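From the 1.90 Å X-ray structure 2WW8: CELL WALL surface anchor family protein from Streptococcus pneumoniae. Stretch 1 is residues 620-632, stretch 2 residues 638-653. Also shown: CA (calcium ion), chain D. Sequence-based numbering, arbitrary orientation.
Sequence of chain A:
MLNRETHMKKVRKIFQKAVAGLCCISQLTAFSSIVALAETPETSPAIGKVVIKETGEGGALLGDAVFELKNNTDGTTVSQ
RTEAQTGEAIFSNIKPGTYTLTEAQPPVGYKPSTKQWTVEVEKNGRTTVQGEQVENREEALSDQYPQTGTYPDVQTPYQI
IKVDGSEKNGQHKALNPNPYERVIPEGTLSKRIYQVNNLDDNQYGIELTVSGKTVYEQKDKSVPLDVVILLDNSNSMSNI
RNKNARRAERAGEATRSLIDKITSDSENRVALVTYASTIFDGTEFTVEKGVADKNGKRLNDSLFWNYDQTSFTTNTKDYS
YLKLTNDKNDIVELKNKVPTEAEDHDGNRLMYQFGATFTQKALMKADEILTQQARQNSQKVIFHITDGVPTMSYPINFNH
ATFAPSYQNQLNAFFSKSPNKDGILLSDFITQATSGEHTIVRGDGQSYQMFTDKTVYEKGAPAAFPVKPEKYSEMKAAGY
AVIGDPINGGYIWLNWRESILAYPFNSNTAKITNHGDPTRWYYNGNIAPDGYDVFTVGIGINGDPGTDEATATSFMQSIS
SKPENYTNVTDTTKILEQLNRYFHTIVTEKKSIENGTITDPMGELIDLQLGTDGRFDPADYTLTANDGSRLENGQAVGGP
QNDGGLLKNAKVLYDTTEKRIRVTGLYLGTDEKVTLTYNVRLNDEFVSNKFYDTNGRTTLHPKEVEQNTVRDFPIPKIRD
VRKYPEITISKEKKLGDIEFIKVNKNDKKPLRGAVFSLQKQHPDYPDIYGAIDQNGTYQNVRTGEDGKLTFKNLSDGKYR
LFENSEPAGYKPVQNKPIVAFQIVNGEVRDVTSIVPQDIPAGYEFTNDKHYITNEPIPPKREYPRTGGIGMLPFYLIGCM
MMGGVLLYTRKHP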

ATOM      1  N   ASP A 620      -5.340  -4.311  22.283  1.00 13.33           N
ATOM      2  CA  ASP A 620      -4.381  -3.241  21.961  1.00 14.18           C
ATOM      3  C   ASP A 620      -3.706  -3.429  20.603  1.00 14.29           C
ATOM      4  O   ASP A 620      -2.927  -2.568  20.157  1.00 17.22           O
ATOM      5  CB  ASP A 620      -3.317  -3.132  23.041  1.00 12.77           C
ATOM      6  CG  ASP A 620      -3.948  -3.005  24.395  1.00 13.50           C
ATOM      7  OD1 ASP A 620      -5.011  -2.333  24.494  1.00 12.78           O
ATOM      8  OD2 ASP A 620      -3.445  -3.646  25.344  1.00 14.74           O
ATOM      9  N   TYR A 621      -4.006  -4.528  19.915  1.00 12.91           N
ATOM     10  CA  TYR A 621      -3.319  -4.717  18.638  1.00 14.25           C
ATOM     11  C   TYR A 621      -4.218  -5.564  17.765  1.00 14.38           C
ATOM     12  O   TYR A 621      -5.145  -6.214  18.260  1.00 14.29           O
ATOM     13  CB  TYR A 621      -1.953  -5.398  18.831  1.00 12.50           C
ATOM     14  CG  TYR A 621      -2.085  -6.852  19.299  1.00 14.59           C
ATOM     15  CD1 TYR A 621      -2.180  -7.898  18.354  1.00 15.17           C
ATOM     16  CD2 TYR A 621      -2.151  -7.158  20.661  1.00 13.79           C
ATOM     17  CE1 TYR A 621      -2.333  -9.221  18.785  1.00 13.11           C
ATOM     18  CE2 TYR A 621      -2.285  -8.453  21.096  1.00 11.34           C
ATOM     19  CZ  TYR A 621      -2.383  -9.463  20.133  1.00 14.24           C
ATOM     20  OH  TYR A 621      -2.537 -10.764  20.547  1.00 16.59           O
ATOM     21  N   THR A 622      -3.919  -5.589  16.470  1.00 15.50           N
ATOM     22  CA  THR A 622      -4.441  -6.654  15.625  1.00 15.35           C
ATOM     23  C   THR A 622      -3.315  -7.394  14.903  1.00 16.63           C
ATOM     24  O   THR A 622      -2.280  -6.803  14.561  1.00 16.95           O
ATOM     25  CB  THR A 622      -5.507  -6.162  14.589  1.00 17.43           C
ATOM     26  OG1 THR A 622      -4.899  -5.448  13.490  1.00 21.48           O
ATOM     27  CG2 THR A 622      -6.613  -5.341  15.222  1.00 14.32           C
ATOM     28  N   LEU A 623      -3.527  -8.681  14.642  1.00 14.44           N
ATOM     29  CA  LEU A 623      -2.622  -9.469  13.809  1.00 14.34           C
ATOM     30  C   LEU A 623      -3.506 -10.340  12.904  1.00 14.12           C
ATOM     31  O   LEU A 623      -4.276 -11.174  13.414  1.00 12.41           O
ATOM     32  CB  LEU A 623      -1.662 -10.312  14.668  1.00 13.89           C
ATOM     33  CG  LEU A 623      -0.518 -10.886  13.806  1.00 15.69           C
ATOM     34  CD1 LEU A 623       0.448  -9.782  13.354  1.00 14.91           C
ATOM     35  CD2 LEU A 623       0.249 -12.027  14.493  1.00 12.01           C
ATOM     36  N   THR A 624      -3.454 -10.074  11.596  1.00 14.37           N
ATOM     37  CA  THR A 624      -4.282 -10.779  10.625  1.00 12.92           C
ATOM     38  C   THR A 624      -3.370 -11.222   9.476  1.00 15.19           C
ATOM     39  O   THR A 624      -2.259 -10.714   9.311  1.00 15.28           O
ATOM     40  CB  THR A 624      -5.480  -9.927  10.107  1.00 15.30           C
ATOM     41  OG1 THR A 624      -4.935  -8.737   9.522  1.00 15.22           O
ATOM     42  CG2 THR A 624      -6.482  -9.506  11.284  1.00 13.91           C
ATOM     43  N   ALA A 625      -3.830 -12.151   8.639  1.00 12.64           N
ATOM     44  CA  ALA A 625      -3.059 -12.507   7.455  1.00 11.86           C
ATOM     45  C   ALA A 625      -4.016 -12.735   6.304  1.00 13.18           C
ATOM     46  O   ALA A 625      -5.227 -12.949   6.511  1.00 13.98           O
ATOM     47  CB  ALA A 625      -2.257 -13.778   7.761  1.00 12.42           C
ATOM     48  N   ASN A 626      -3.483 -12.715   5.085  1.00 12.94           N
ATOM     49  CA  ASN A 626      -4.285 -12.657   3.877  1.00 12.74           C
ATOM     50  C   ASN A 626      -4.800 -14.019   3.475  1.00 13.68           C
ATOM     51  O   ASN A 626      -5.421 -14.126   2.436  1.00 14.46           O
ATOM     52  CB  ASN A 626      -3.512 -11.956   2.751  1.00 14.69           C
ATOM     53  CG  ASN A 626      -2.368 -12.823   2.202  1.00 16.31           C
ATOM     54  OD1 ASN A 626      -1.840 -13.715   2.893  1.00 15.57           O
ATOM     55  ND2 ASN A 626      -2.021 -12.598   0.944  1.00 14.10           N
ATOM     56  N   ASP A 627      -4.599 -15.068   4.273  1.00 13.27           N
ATOM     57  CA  ASP A 627      -5.389 -16.296   4.126  1.00 13.14           C
ATOM     58  C   ASP A 627      -6.693 -16.232   4.946  1.00 13.60           C
ATOM     59  O   ASP A 627      -7.416 -17.223   4.971  1.00 15.15           O
ATOM     60  CB  ASP A 627      -4.584 -17.510   4.611  1.00 15.87           C
ATOM     61  CG  ASP A 627      -4.327 -17.457   6.119  1.00 14.25           C
ATOM     62  OD1 ASP A 627      -4.450 -16.393   6.801  1.00 15.18           O
ATOM     63  OD2 ASP A 627      -3.952 -18.507   6.662  1.00 20.50           O
ATOM     64  N   GLY A 628      -7.000 -15.073   5.553  1.00 12.16           N
ATOM     65  CA  GLY A 628      -8.164 -14.867   6.397  1.00 12.13           C
ATOM     66  C   GLY A 628      -7.949 -15.327   7.836  1.00 12.68           C
ATOM     67  O   GLY A 628      -8.900 -15.336   8.616  1.00 14.78           O
ATOM     68  N   SER A 629      -6.740 -15.726   8.218  1.00 10.95           N
ATOM     69  CA  SER A 629      -6.476 -16.049   9.619  1.00 12.50           C
ATOM     70  C   SER A 629      -6.277 -14.789  10.449  1.00 11.65           C
ATOM     71  O   SER A 629      -6.041 -13.668   9.931  1.00 11.13           O
ATOM     72  CB  SER A 629      -5.314 -17.068   9.799  1.00  9.82           C
ATOM     73  OG  SER A 629      -4.083 -16.500   9.396  1.00 12.72           O
ATOM     74  N   ARG A 630      -6.439 -14.948  11.768  1.00 13.15           N
ATOM     75  CA  ARG A 630      -6.334 -13.803  12.692  1.00 12.54           C
ATOM     76  C   ARG A 630      -5.940 -14.291  14.074  1.00 13.17           C
ATOM     77  O   ARG A 630      -6.241 -15.433  14.425  1.00 13.01           O
ATOM     78  CB  ARG A 630      -7.682 -13.037  12.796  1.00 14.85           C
ATOM     79  CG  ARG A 630      -8.828 -13.908  13.339  1.00 14.31           C
ATOM     80  CD  ARG A 630     -10.184 -13.180  13.265  1.00 13.89           C
ATOM     81  NE  ARG A 630     -11.257 -14.071  13.699  1.00 13.16           N
ATOM     82  CZ  ARG A 630     -11.883 -14.973  12.947  1.00 17.21           C
ATOM     83  NH1 ARG A 630     -11.541 -15.137  11.671  1.00 11.71           N
ATOM     84  NH2 ARG A 630     -12.837 -15.747  13.481  1.00 13.54           N
ATOM     85  N   LEU A 631      -5.303 -13.444  14.861  1.00 10.31           N
ATOM     86  CA  LEU A 631      -5.321 -13.687  16.312  1.00 12.87           C
ATOM     87  C   LEU A 631      -6.583 -13.161  16.924  1.00 13.24           C
ATOM     88  O   LEU A 631      -6.974 -11.991  16.712  1.00 15.19           O
ATOM     89  CB  LEU A 631      -4.115 -13.105  17.064  1.00 13.04           C
ATOM     90  CG  LEU A 631      -2.793 -13.738  16.532  1.00 14.49           C
ATOM     91  CD1 LEU A 631      -1.666 -13.200  17.416  1.00 13.34           C
ATOM     92  CD2 LEU A 631      -2.801 -15.289  16.598  1.00 12.88           C
ATOM     93  N   GLU A 632      -7.218 -14.032  17.686  1.00 11.39           N
ATOM     94  CA  GLU A 632      -8.463 -13.629  18.291  1.00 12.25           C
ATOM     95  C   GLU A 632      -8.318 -13.929  19.774  1.00 10.14           C
ATOM     96  O   GLU A 632      -8.167 -15.066  20.186  1.00 10.23           O
ATOM     97  CB  GLU A 632      -9.625 -14.388  17.606  1.00 12.20           C
ATOM     98  CG  GLU A 632     -10.975 -13.986  18.077  1.00 12.77           C
ATOM     99  CD  GLU A 632     -12.086 -14.780  17.336  1.00 20.09           C
ATOM    100  OE1 GLU A 632     -12.719 -15.660  17.981  1.00 20.59           O
ATOM    101  OE2 GLU A 632     -12.326 -14.529  16.124  1.00 17.20           O
ATOM    102  N   GLY A 638      -9.141 -19.538  12.180  1.00 10.46           N
ATOM    103  CA  GLY A 638      -9.500 -19.260  10.776  1.00 12.63           C
ATOM    104  C   GLY A 638      -8.425 -19.723   9.789  1.00 12.86           C
ATOM    105  O   GLY A 638      -7.618 -20.590  10.125  1.00 13.17           O
ATOM    106  N   GLY A 639      -8.452 -19.184   8.567  1.00 14.70           N
ATOM    107  CA  GLY A 639      -7.739 -19.745   7.395  1.00 13.13           C
ATOM    108  C   GLY A 639      -8.522 -20.856   6.739  1.00 13.21           C
ATOM    109  O   GLY A 639      -9.442 -21.400   7.321  1.00 13.54           O
ATOM    110  N   PRO A 640      -8.213 -21.171   5.479  1.00 14.28           N
ATOM    111  CA  PRO A 640      -9.059 -22.112   4.738  1.00 14.62           C
ATOM    112  C   PRO A 640      -9.106 -23.508   5.373  1.00 14.77           C
ATOM    113  O   PRO A 640     -10.060 -24.243   5.135  1.00 18.45           O
ATOM    114  CB  PRO A 640      -8.407 -22.187   3.349  1.00 15.94           C
ATOM    115  CG  PRO A 640      -6.965 -21.778   3.593  1.00 18.00           C
ATOM    116  CD  PRO A 640      -7.000 -20.762   4.749  1.00 13.34           C
ATOM    117  N   GLN A 641      -8.146 -23.900   6.200  1.00 13.57           N
ATOM    118  CA  GLN A 641      -8.244 -25.185   6.883  1.00 15.74           C
ATOM    119  C   GLN A 641      -8.718 -25.010   8.339  1.00 15.48           C
ATOM    120  O   GLN A 641      -8.737 -25.961   9.113  1.00 14.67           O
ATOM    121  CB  GLN A 641      -6.867 -25.847   6.977  1.00 14.33           C
ATOM    122  CG  GLN A 641      -6.036 -26.071   5.686  1.00 20.45           C
ATOM    123  CD  GLN A 641      -6.739 -25.985   4.356  1.00 30.58           C
ATOM    124  OE1 GLN A 641      -6.480 -25.076   3.567  1.00 43.60           O
ATOM    125  NE2 GLN A 641      -7.600 -26.946   4.063  1.00 33.36           N
ATOM    126  N   ASN A 642      -9.029 -23.772   8.710  1.00 16.29           N
ATOM    127  CA  ASN A 642      -9.637 -23.482   9.998  1.00 16.08           C
ATOM    128  C   ASN A 642      -8.761 -23.942  11.160  1.00 15.76           C
ATOM    129  O   ASN A 642      -9.249 -24.485  12.154  1.00 14.22           O
ATOM    130  CB  ASN A 642     -11.057 -24.065  10.082  1.00 16.71           C
ATOM    131  CG  ASN A 642     -11.940 -23.217  10.994  1.00 19.38           C
ATOM    132  OD1 ASN A 642     -11.658 -22.042  11.220  1.00 23.96           O
ATOM    133  ND2 ASN A 642     -12.958 -23.809  11.556  1.00 15.46           N
ATOM    134  N   ASP A 643      -7.460 -23.705  11.032  1.00 13.50           N
ATOM    135  CA  ASP A 643      -6.520 -24.209  11.983  1.00 14.62           C
ATOM    136  C   ASP A 643      -5.626 -23.055  12.460  1.00 14.66           C
ATOM    137  O   ASP A 643      -4.589 -23.265  13.078  1.00 14.74           O
ATOM    138  CB  ASP A 643      -5.641 -25.267  11.301  1.00 16.36           C
ATOM    139  CG  ASP A 643      -4.858 -24.724  10.093  1.00 15.65           C
ATOM    140  OD1 ASP A 643      -5.158 -23.645   9.565  1.00 17.26           O
ATOM    141  OD2 ASP A 643      -3.924 -25.398   9.608  1.00 22.40           O
ATOM    142  N   GLY A 644      -6.011 -21.825  12.164  1.00 13.24           N
ATOM    143  CA  GLY A 644      -5.143 -20.683  12.425  1.00 13.33           C
ATOM    144  C   GLY A 644      -4.245 -20.311  11.261  1.00 13.19           C
ATOM    145  O   GLY A 644      -3.591 -19.286  11.354  1.00 14.03           O
ATOM    146  N   GLY A 645      -4.210 -21.105  10.193  1.00 12.28           N
ATOM    147  CA  GLY A 645      -3.517 -20.769   8.965  1.00 10.67           C
ATOM    148  C   GLY A 645      -2.113 -20.215   9.162  1.00 11.00           C
ATOM    149  O   GLY A 645      -1.309 -20.731   9.948  1.00 12.41           O
ATOM    150  N   LEU A 646      -1.795 -19.156   8.437  1.00 11.34           N
ATOM    151  CA  LEU A 646      -0.458 -18.544   8.527  1.00 12.07           C
ATOM    152  C   LEU A 646      -0.088 -18.099   9.960  1.00 12.41           C
ATOM    153  O   LEU A 646       1.082 -17.981  10.339  1.00 13.01           O
ATOM    154  CB  LEU A 646      -0.419 -17.341   7.577  1.00 10.52           C
ATOM    155  CG  LEU A 646      -0.572 -17.725   6.074  1.00 12.29           C
ATOM    156  CD1 LEU A 646      -0.728 -16.442   5.348  1.00 13.37           C
ATOM    157  CD2 LEU A 646       0.663 -18.490   5.525  1.00 14.89           C
ATOM    158  N   LEU A 647      -1.085 -17.872  10.802  1.00 12.31           N
ATOM    159  CA  LEU A 647      -0.797 -17.362  12.165  1.00 13.57           C
ATOM    160  C   LEU A 647      -0.756 -18.453  13.235  1.00 12.21           C
ATOM    161  O   LEU A 647      -0.643 -18.159  14.429  1.00 11.83           O
ATOM    162  CB  LEU A 647      -1.797 -16.235  12.530  1.00 12.01           C
ATOM    163  CG  LEU A 647      -1.745 -15.054  11.563  1.00 14.80           C
ATOM    164  CD1 LEU A 647      -2.728 -13.988  12.022  1.00 14.31           C
ATOM    165  CD2 LEU A 647      -0.282 -14.466  11.434  1.00 17.94           C
ATOM    166  N   LYS A 648      -0.815 -19.705  12.786  1.00 11.82           N
ATOM    167  CA  LYS A 648      -0.906 -20.865  13.695  1.00 13.24           C
ATOM    168  C   LYS A 648       0.141 -20.772  14.825  1.00 13.52           C
ATOM    169  O   LYS A 648      -0.121 -21.123  15.979  1.00 11.88           O
ATOM    170  CB  LYS A 648      -0.673 -22.119  12.827  1.00 14.12           C
ATOM    171  CG  LYS A 648      -0.638 -23.400  13.573  1.00 21.10           C
ATOM    172  CD  LYS A 648      -0.402 -24.536  12.556  1.00 20.70           C
ATOM    173  CE  LYS A 648      -1.485 -24.554  11.507  1.00 14.35           C
ATOM    174  NZ  LYS A 648      -1.615 -25.926  11.015  1.00 19.50           N
ATOM    175  N   ASN A 649       1.341 -20.276  14.514  1.00 13.25           N
ATOM    176  CA  ASN A 649       2.405 -20.226  15.517  1.00 12.25           C
ATOM    177  C   ASN A 649       2.856 -18.802  15.821  1.00 12.92           C
ATOM    178  O   ASN A 649       3.941 -18.615  16.426  1.00 14.11           O
ATOM    179  CB  ASN A 649       3.596 -21.128  15.061  1.00 11.73           C
ATOM    180  CG  ASN A 649       3.244 -22.622  15.060  1.00 11.72           C
ATOM    181  OD1 ASN A 649       3.352 -23.350  14.054  1.00 11.64           O
ATOM    182  ND2 ASN A 649       2.786 -23.081  16.199  1.00  6.04           N
ATOM    183  N   ALA A 650       2.078 -17.793  15.413  1.00 11.89           N
ATOM    184  CA  ALA A 650       2.492 -16.395  15.592  1.00 13.09           C
ATOM    185  C   ALA A 650       2.109 -15.911  16.986  1.00 14.93           C
ATOM    186  O   ALA A 650       1.056 -16.306  17.487  1.00 14.91           O
ATOM    187  CB  ALA A 650       1.861 -15.447  14.547  1.00 12.94           C
ATOM    188  N   LYS A 651       2.980 -15.122  17.624  1.00 15.65           N
ATOM    189  CA  LYS A 651       2.644 -14.526  18.908  1.00 16.56           C
ATOM    190  C   LYS A 651       3.035 -13.069  18.810  1.00 17.70           C
ATOM    191  O   LYS A 651       4.044 -12.749  18.170  1.00 14.88           O
ATOM    192  CB  LYS A 651       3.444 -15.163  20.036  1.00 16.62           C
ATOM    193  CG  LYS A 651       2.726 -16.332  20.656  1.00 25.64           C
ATOM    194  CD  LYS A 651       3.471 -17.610  20.469  1.00 30.17           C
ATOM    195  CE  LYS A 651       2.588 -18.742  21.024  1.00 39.08           C
ATOM    196  NZ  LYS A 651       1.289 -19.056  20.313  1.00 43.73           N
ATOM    197  N   VAL A 652       2.254 -12.206  19.477  1.00 16.06           N
ATOM    198  CA  VAL A 652       2.575 -10.795  19.626  1.00 15.74           C
ATOM    199  C   VAL A 652       2.916 -10.543  21.089  1.00 16.33           C
ATOM    200  O   VAL A 652       2.074 -10.778  21.961  1.00 15.93           O
ATOM    201  CB  VAL A 652       1.422  -9.926  19.131  1.00 16.06           C
ATOM    202  CG1 VAL A 652       1.836  -8.462  19.103  1.00 17.33           C
ATOM    203  CG2 VAL A 652       1.004 -10.382  17.709  1.00 15.17           C
ATOM    204  N   LEU A 653       4.133 -10.078  21.368  1.00 14.66           N
ATOM    205  CA  LEU A 653       4.614  -9.864  22.735  1.00 17.69           C
ATOM    206  C   LEU A 653       4.993  -8.409  22.942  1.00 17.50           C
ATOM    207  O   LEU A 653       5.332  -7.665  21.992  1.00 18.70           O
ATOM    208  CB  LEU A 653       5.842 -10.741  23.042  1.00 17.53           C
ATOM    209  CG  LEU A 653       5.531 -12.181  22.602  1.00 21.65           C
ATOM    210  CD1 LEU A 653       6.771 -13.060  22.515  1.00 26.96           C
ATOM    211  CD2 LEU A 653       4.515 -12.806  23.673  1.00 21.30           C
TER
HETATM  212 CA    CA D1002      -4.970  -3.171  27.153  1.00 37.41          CA
HETATM  213  O   HOH W   1     -10.824 -17.484   7.910  1.00 23.58           O
HETATM  214  O   HOH W   2      -7.324  -2.601  26.755  1.00 23.33           O

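A β-hairpin packed against an irregular segment shows how a few polar contacts can accompany an interface formed largely by apolar residues. In this surface anchor protein the first stretch folds back on itself: the strand through Leu623 and Ala625 pairs with the one through Leu631, with Leu631 N to Leu623 O at 2.9 Å and Ala625 N to Ser629 O at 3.0 Å, and a type I turn from Ala625 to Gly628 joins them. The second stretch begins with a type I turn from Gly639 to Asn642, passes through a short 3-10 segment at Leu646 and Leu647, makes another type I turn from Leu647 to Ala650 and enters a strand at Lys651. No direct backbone-to-backbone hydrogen bond links the stretches. The chains come close at Ser629 and Gly639, whose CA atoms lie 4.5 Å apart, and are wider at Leu623 and Val652, 7.9 Å between CA atoms, where side chains fill the gap.

The polar end is organised by Asp627. Its OD2 accepts the one direct hydrogen bond across the contact, from Leu646 N at 2.9 Å and a nearly straight 164°, while its OD1 receives Ser629 N at 2.8 Å and Ser629 OG at 2.6 Å. One carboxylate thus braces its own turn and holds the start of the 3-10 segment. The p rotamer of Ser629 turns OG to Asp627, and the backbone, not the rotamer, places Ser629 CB 3.2 Å from Gly644 O. Nearby, Gly639 CA makes a CA-H...O contact with Asp627 O at 3.5 Å, and a water bridges the backbones, donating to Gly628 O and accepting from Gly639 N, each at 3.0 Å.

Such close approach suits glycine. An ideal CB on Gly645 would fall 2.0 Å from Asp627 OD2, a clash, and one on Gly639 would sit a tight 3.2 Å from the same oxygen; both residues also have positive phi. Gly645 N is tied to Asp643 OD1 at 2.8 Å, and the other carboxylate oxygen, Asp643 OD2, forms a salt bridge with Lys648 NZ at 2.8 Å, so these side chains brace the second stretch from within.

Beyond this polar end the contact becomes apolar. Leu647, buried and with the largest area covered by the other stretch, points toward the hairpin in an m,t conformation. Its CD1 lies 3.5 Å from Leu623 O and 3.7 Å from Arg630 CA, its CG is 4.0 Å from Ala625 CB, and its CD2 is 3.9 Å from Leu623 CD2. The small side chain of Ala625 also meets Leu646, CB to CD1 at 3.9 Å. Farther along, Leu623 CD2 reaches Ala650 CB at 3.8 Å and Val652 CG2 at 3.7 Å, and Leu631 CD1 approaches that same Val652 CG2 at 3.9 Å. Tyr621 completes the row: Val652 CB sits over its ring face, 4.1 Å from the centroid. A single methyl, Val652 CG2, thus meets both leucines and also lies 3.7 Å from Tyr621 CE1.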